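Local coordinates for uncharacterized protein (Staphylococcus aureus, PDB 4YBV) that probably hydrolyses thioester bonds, as a hot dog-fold member of the thioesterase superfamily, at residues I93-I104 against V116-K124. The protein carries 1 engineered substitution. Numbering follows the deposited sequence.
Sequences IHRGKSTHVWDI and VMRGTVAIK
I123 lays its CD1 over the imidazole of H100, 3.8 Å from the ring centroid and 10° off the normal, a CH-pi contact made face-on. The two side chains cross at about a right angle, with I123 CG1 beside the carbonyl O of S98. R95 CG lies over the rim of the opposite face, so the ring has carbon on both sides. Farther along the sheet face that carries H100 and W102, I104 CD1 packs on M117 CB at 3.8 Å and lies near G119 N. Both clusters hang on an antiparallel hairpin of the hot dog fold, whose curved sheet wraps helix 42-60. Paired backbone bonds join H100 to V121, W102 to G119 and I104 to M117; V121 N to H100 O is almost straight at 178°. On the other sheet face, R118 CG lies 4.1 Å from V101 CG1, the two side chains side by side, and I93 crosses the arginine, its CD1 3.9 Å from R118 CD. With CG anti to the backbone N (chi1 -170°) and a bend at chi3, R118 carries its guanidinium to N76 and N74 of the second subunit. A classic beta bulge, I93 and H94 opposite V101, places I93 here. From the helix, S57 OG hydrogen-bonds both H100 ND1 and W102 NE1.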
loop_
_atom_site.group_PDB
_atom_site.type_symbol
_atom_site.label_atom_id
_atom_site.label_comp_id
_atom_site.label_asym_id
_atom_site.label_seq_id
_atom_site.Cartn_x
_atom_site.Cartn_y
_atom_site.Cartn_z
ATOM N N ILE A 93 13.604 6.723 5.517
ATOM C CA ILE A 93 13.585 7.258 4.147
ATOM C C ILE A 93 13.380 8.745 4.241
ATOM O O ILE A 93 13.921 9.512 3.470
ATOM C CB ILE A 93 12.402 6.701 3.243
ATOM C CG1 ILE A 93 12.276 5.183 3.260
ATOM C CG2 ILE A 93 12.520 7.163 1.789
ATOM C CD1 ILE A 93 11.036 4.705 2.498
ATOM N N HIS A 94 12.468 9.127 5.117
ATOM C CA HIS A 94 12.121 10.519 5.307
ATOM C C HIS A 94 11.936 10.772 6.785
ATOM O O HIS A 94 11.310 9.983 7.488
ATOM C CB HIS A 94 10.845 10.865 4.542
ATOM C CG HIS A 94 10.375 12.266 4.756
ATOM N ND1 HIS A 94 11.103 13.362 4.348
ATOM C CD2 HIS A 94 9.251 12.754 5.331
ATOM C CE1 HIS A 94 10.447 14.465 4.667
ATOM N NE2 HIS A 94 9.321 14.122 5.263
ATOM N N ARG A 95 12.455 11.898 7.245
ATOM C CA ARG A 95 12.367 12.247 8.642
ATOM C C ARG A 95 11.726 13.616 8.700
ATOM O O ARG A 95 12.369 14.623 8.969
ATOM C CB ARG A 95 13.763 12.272 9.254
ATOM C CG ARG A 95 13.800 12.362 10.765
ATOM C CD ARG A 95 15.172 12.809 11.237
ATOM N NE ARG A 95 15.191 13.088 12.666
ATOM C CZ ARG A 95 16.292 13.092 13.408
ATOM N NH1 ARG A 95 17.466 12.828 12.853
ATOM N NH2 ARG A 95 16.219 13.357 14.702
ATOM N N GLY A 96 10.428 13.605 8.429
ATOM C CA GLY A 96 9.584 14.777 8.423
ATOM C C GLY A 96 9.324 15.220 9.840
ATOM O O GLY A 96 9.570 14.480 10.785
ATOM N N LYS A 97 8.850 16.445 9.993
ATOM C CA LYS A 97 8.598 16.961 11.322
ATOM C C LYS A 97 7.362 16.304 11.898
ATOM O O LYS A 97 7.330 15.966 13.084
ATOM C CB LYS A 97 8.444 18.484 11.292
ATOM C CG LYS A 97 8.156 19.111 12.655
ATOM C CD LYS A 97 8.651 20.560 12.748
ATOM C CE LYS A 97 8.143 21.431 11.602
ATOM N NZ LYS A 97 8.648 22.831 11.717
ATOM N N SER A 98 6.352 16.117 11.051
ATOM C CA SER A 98 5.089 15.527 11.487
ATOM C C SER A 98 5.059 13.998 11.238
ATOM O O SER A 98 4.593 13.236 12.097
ATOM C CB SER A 98 3.896 16.236 10.799
ATOM O OG SER A 98 3.952 16.196 9.372
ATOM N N THR A 99 5.587 13.557 10.094
ATOM C CA THR A 99 5.617 12.134 9.781
ATOM C C THR A 99 7.027 11.606 9.452
ATOM O O THR A 99 7.864 12.316 8.888
ATOM C CB THR A 99 4.665 11.809 8.599
ATOM O OG1 THR A 99 5.091 12.526 7.445
ATOM C CG2 THR A 99 3.236 12.244 8.910
ATOM N N HIS A 100 7.290 10.351 9.816
ATOM C CA HIS A 100 8.466 9.623 9.343
ATOM C C HIS A 100 8.057 8.534 8.380
ATOM O O HIS A 100 7.051 7.837 8.581
ATOM C CB HIS A 100 9.241 8.980 10.492
ATOM C CG HIS A 100 9.766 9.961 11.485
ATOM N ND1 HIS A 100 10.351 9.572 12.670
ATOM C CD2 HIS A 100 9.787 11.319 11.475
ATOM C CE1 HIS A 100 10.701 10.648 13.353
ATOM N NE2 HIS A 100 10.372 11.716 12.648
ATOM N N VAL A 101 8.864 8.341 7.357
ATOM C CA VAL A 101 8.606 7.268 6.426
ATOM C C VAL A 101 9.773 6.325 6.484
ATOM O O VAL A 101 10.907 6.773 6.333
ATOM C CB VAL A 101 8.369 7.828 5.005
ATOM C CG1 VAL A 101 8.273 6.720 3.993
ATOM C CG2 VAL A 101 7.121 8.701 5.018
ATOM N N TRP A 102 9.509 5.035 6.743
ATOM C CA TRP A 102 10.528 3.980 6.900
ATOM C C TRP A 102 10.487 2.908 5.839
ATOM O O TRP A 102 9.402 2.469 5.405
ATOM C CB TRP A 102 10.363 3.263 8.258
ATOM C CG TRP A 102 10.706 4.079 9.452
ATOM C CD1 TRP A 102 9.907 4.969 10.101
ATOM C CD2 TRP A 102 11.957 4.076 10.147
ATOM N NE1 TRP A 102 10.595 5.532 11.164
ATOM C CE2 TRP A 102 11.854 4.998 11.204
ATOM C CE3 TRP A 102 13.153 3.379 9.977
ATOM C CZ2 TRP A 102 12.915 5.251 12.092
ATOM C CZ3 TRP A 102 14.207 3.628 10.866
ATOM C CH2 TRP A 102 14.063 4.554 11.911
ATOM N N ASP A 103 11.663 2.404 5.494
ATOM C CA ASP A 103 11.784 1.257 4.610
ATOM C C ASP A 103 12.168 0.049 5.459
ATOM O O ASP A 103 13.058 0.166 6.255
ATOM C CB ASP A 103 12.849 1.525 3.559
ATOM C CG ASP A 103 12.659 0.710 2.335
ATOM O OD1 ASP A 103 11.853 1.155 1.486
ATOM O OD2 ASP A 103 13.304 -0.353 2.213
ATOM N N ILE A 104 11.483 -1.090 5.323
ATOM C CA ILE A 104 11.818 -2.259 6.137
ATOM C C ILE A 104 11.998 -3.493 5.274
ATOM O O ILE A 104 11.123 -3.839 4.483
ATOM C CB ILE A 104 10.755 -2.582 7.220
ATOM C CG1 ILE A 104 10.328 -1.357 8.016
ATOM C CG2 ILE A 104 11.276 -3.639 8.200
ATOM C CD1 ILE A 104 8.998 -0.788 7.574
ATOM N N VAL A 116 8.975 -7.258 2.302
ATOM C CA VAL A 116 9.497 -5.930 2.052
ATOM C C VAL A 116 8.356 -4.994 2.403
ATOM O O VAL A 116 7.246 -5.243 2.041
ATOM C CB VAL A 116 10.043 -5.735 0.653
ATOM C CG1 VAL A 116 9.030 -6.090 -0.371
ATOM C CG2 VAL A 116 10.415 -4.317 0.449
ATOM N N MET A 117 8.637 -3.960 3.161
ATOM C CA MET A 117 7.638 -3.109 3.693
ATOM C C MET A 117 7.930 -1.650 3.748
ATOM O O MET A 117 9.060 -1.262 3.868
ATOM C CB MET A 117 7.542 -3.419 5.189
ATOM C CG MET A 117 6.610 -4.452 5.691
ATOM S SD MET A 117 6.554 -4.712 7.482
ATOM C CE MET A 117 5.643 -3.363 8.119
ATOM N N ARG A 118 6.892 -0.854 3.730
ATOM C CA ARG A 118 7.111 0.581 3.991
ATOM C C ARG A 118 6.150 0.970 5.090
ATOM O O ARG A 118 5.012 0.484 5.121
ATOM C CB ARG A 118 6.920 1.445 2.719
ATOM C CG ARG A 118 7.367 2.937 2.830
ATOM C CD ARG A 118 7.446 3.638 1.451
ATOM N NE ARG A 118 6.099 3.819 0.961
ATOM C CZ ARG A 118 5.532 3.096 -0.002
ATOM N NH1 ARG A 118 6.226 2.175 -0.659
ATOM N NH2 ARG A 118 4.261 3.307 -0.303
ATOM N N GLY A 119 6.603 1.797 6.020
ATOM C CA GLY A 119 5.725 2.304 7.052
ATOM C C GLY A 119 5.743 3.800 7.252
ATOM O O GLY A 119 6.771 4.451 7.157
ATOM N N THR A 120 4.576 4.349 7.509
ATOM C CA THR A 120 4.401 5.751 7.777
ATOM C C THR A 120 3.937 5.998 9.186
ATOM O O THR A 120 2.835 5.570 9.583
ATOM C CB THR A 120 3.385 6.391 6.858
ATOM O OG1 THR A 120 3.770 6.154 5.509
ATOM C CG2 THR A 120 3.321 7.890 7.153
ATOM N N VAL A 121 4.784 6.721 9.922
ATOM C CA VAL A 121 4.589 6.961 11.342
ATOM C C VAL A 121 4.303 8.425 11.641
ATOM O O VAL A 121 5.140 9.280 11.375
ATOM C CB VAL A 121 5.827 6.536 12.168
ATOM C CG1 VAL A 121 5.614 6.866 13.651
ATOM C CG2 VAL A 121 6.132 5.087 11.949
ATOM N N ALA A 122 3.139 8.706 12.224
ATOM C CA ALA A 122 2.782 10.071 12.591
ATOM C C ALA A 122 3.470 10.445 13.901
ATOM O O ALA A 122 3.552 9.614 14.817
ATOM C CB ALA A 122 1.265 10.218 12.725
ATOM N N ILE A 123 3.979 11.675 13.998
ATOM C CA ILE A 123 4.603 12.107 15.248
ATOM C C ILE A 123 3.628 13.047 15.953
ATOM O O ILE A 123 3.297 14.115 15.437
ATOM C CB ILE A 123 5.988 12.780 15.011
ATOM C CG1 ILE A 123 6.840 11.954 14.043
ATOM C CG2 ILE A 123 6.742 12.939 16.322
ATOM C CD1 ILE A 123 7.160 10.562 14.534
ATOM N N LYS A 124 3.132 12.611 17.111
ATOM C CA LYS A 124 2.042 13.292 17.816
ATOM C C LYS A 124 2.470 13.804 19.198
ATOM O O LYS A 124 3.385 13.255 19.802
ATOM C CB LYS A 124 0.823 12.352 17.963
ATOM C CG LYS A 124 -0.044 12.175 16.689
ATOM C CD LYS A 124 -1.367 12.955 16.819
ATOM C CE LYS A 124 -2.294 12.834 15.587
ATOM N NZ LYS A 124 -1.855 13.539 14.343
#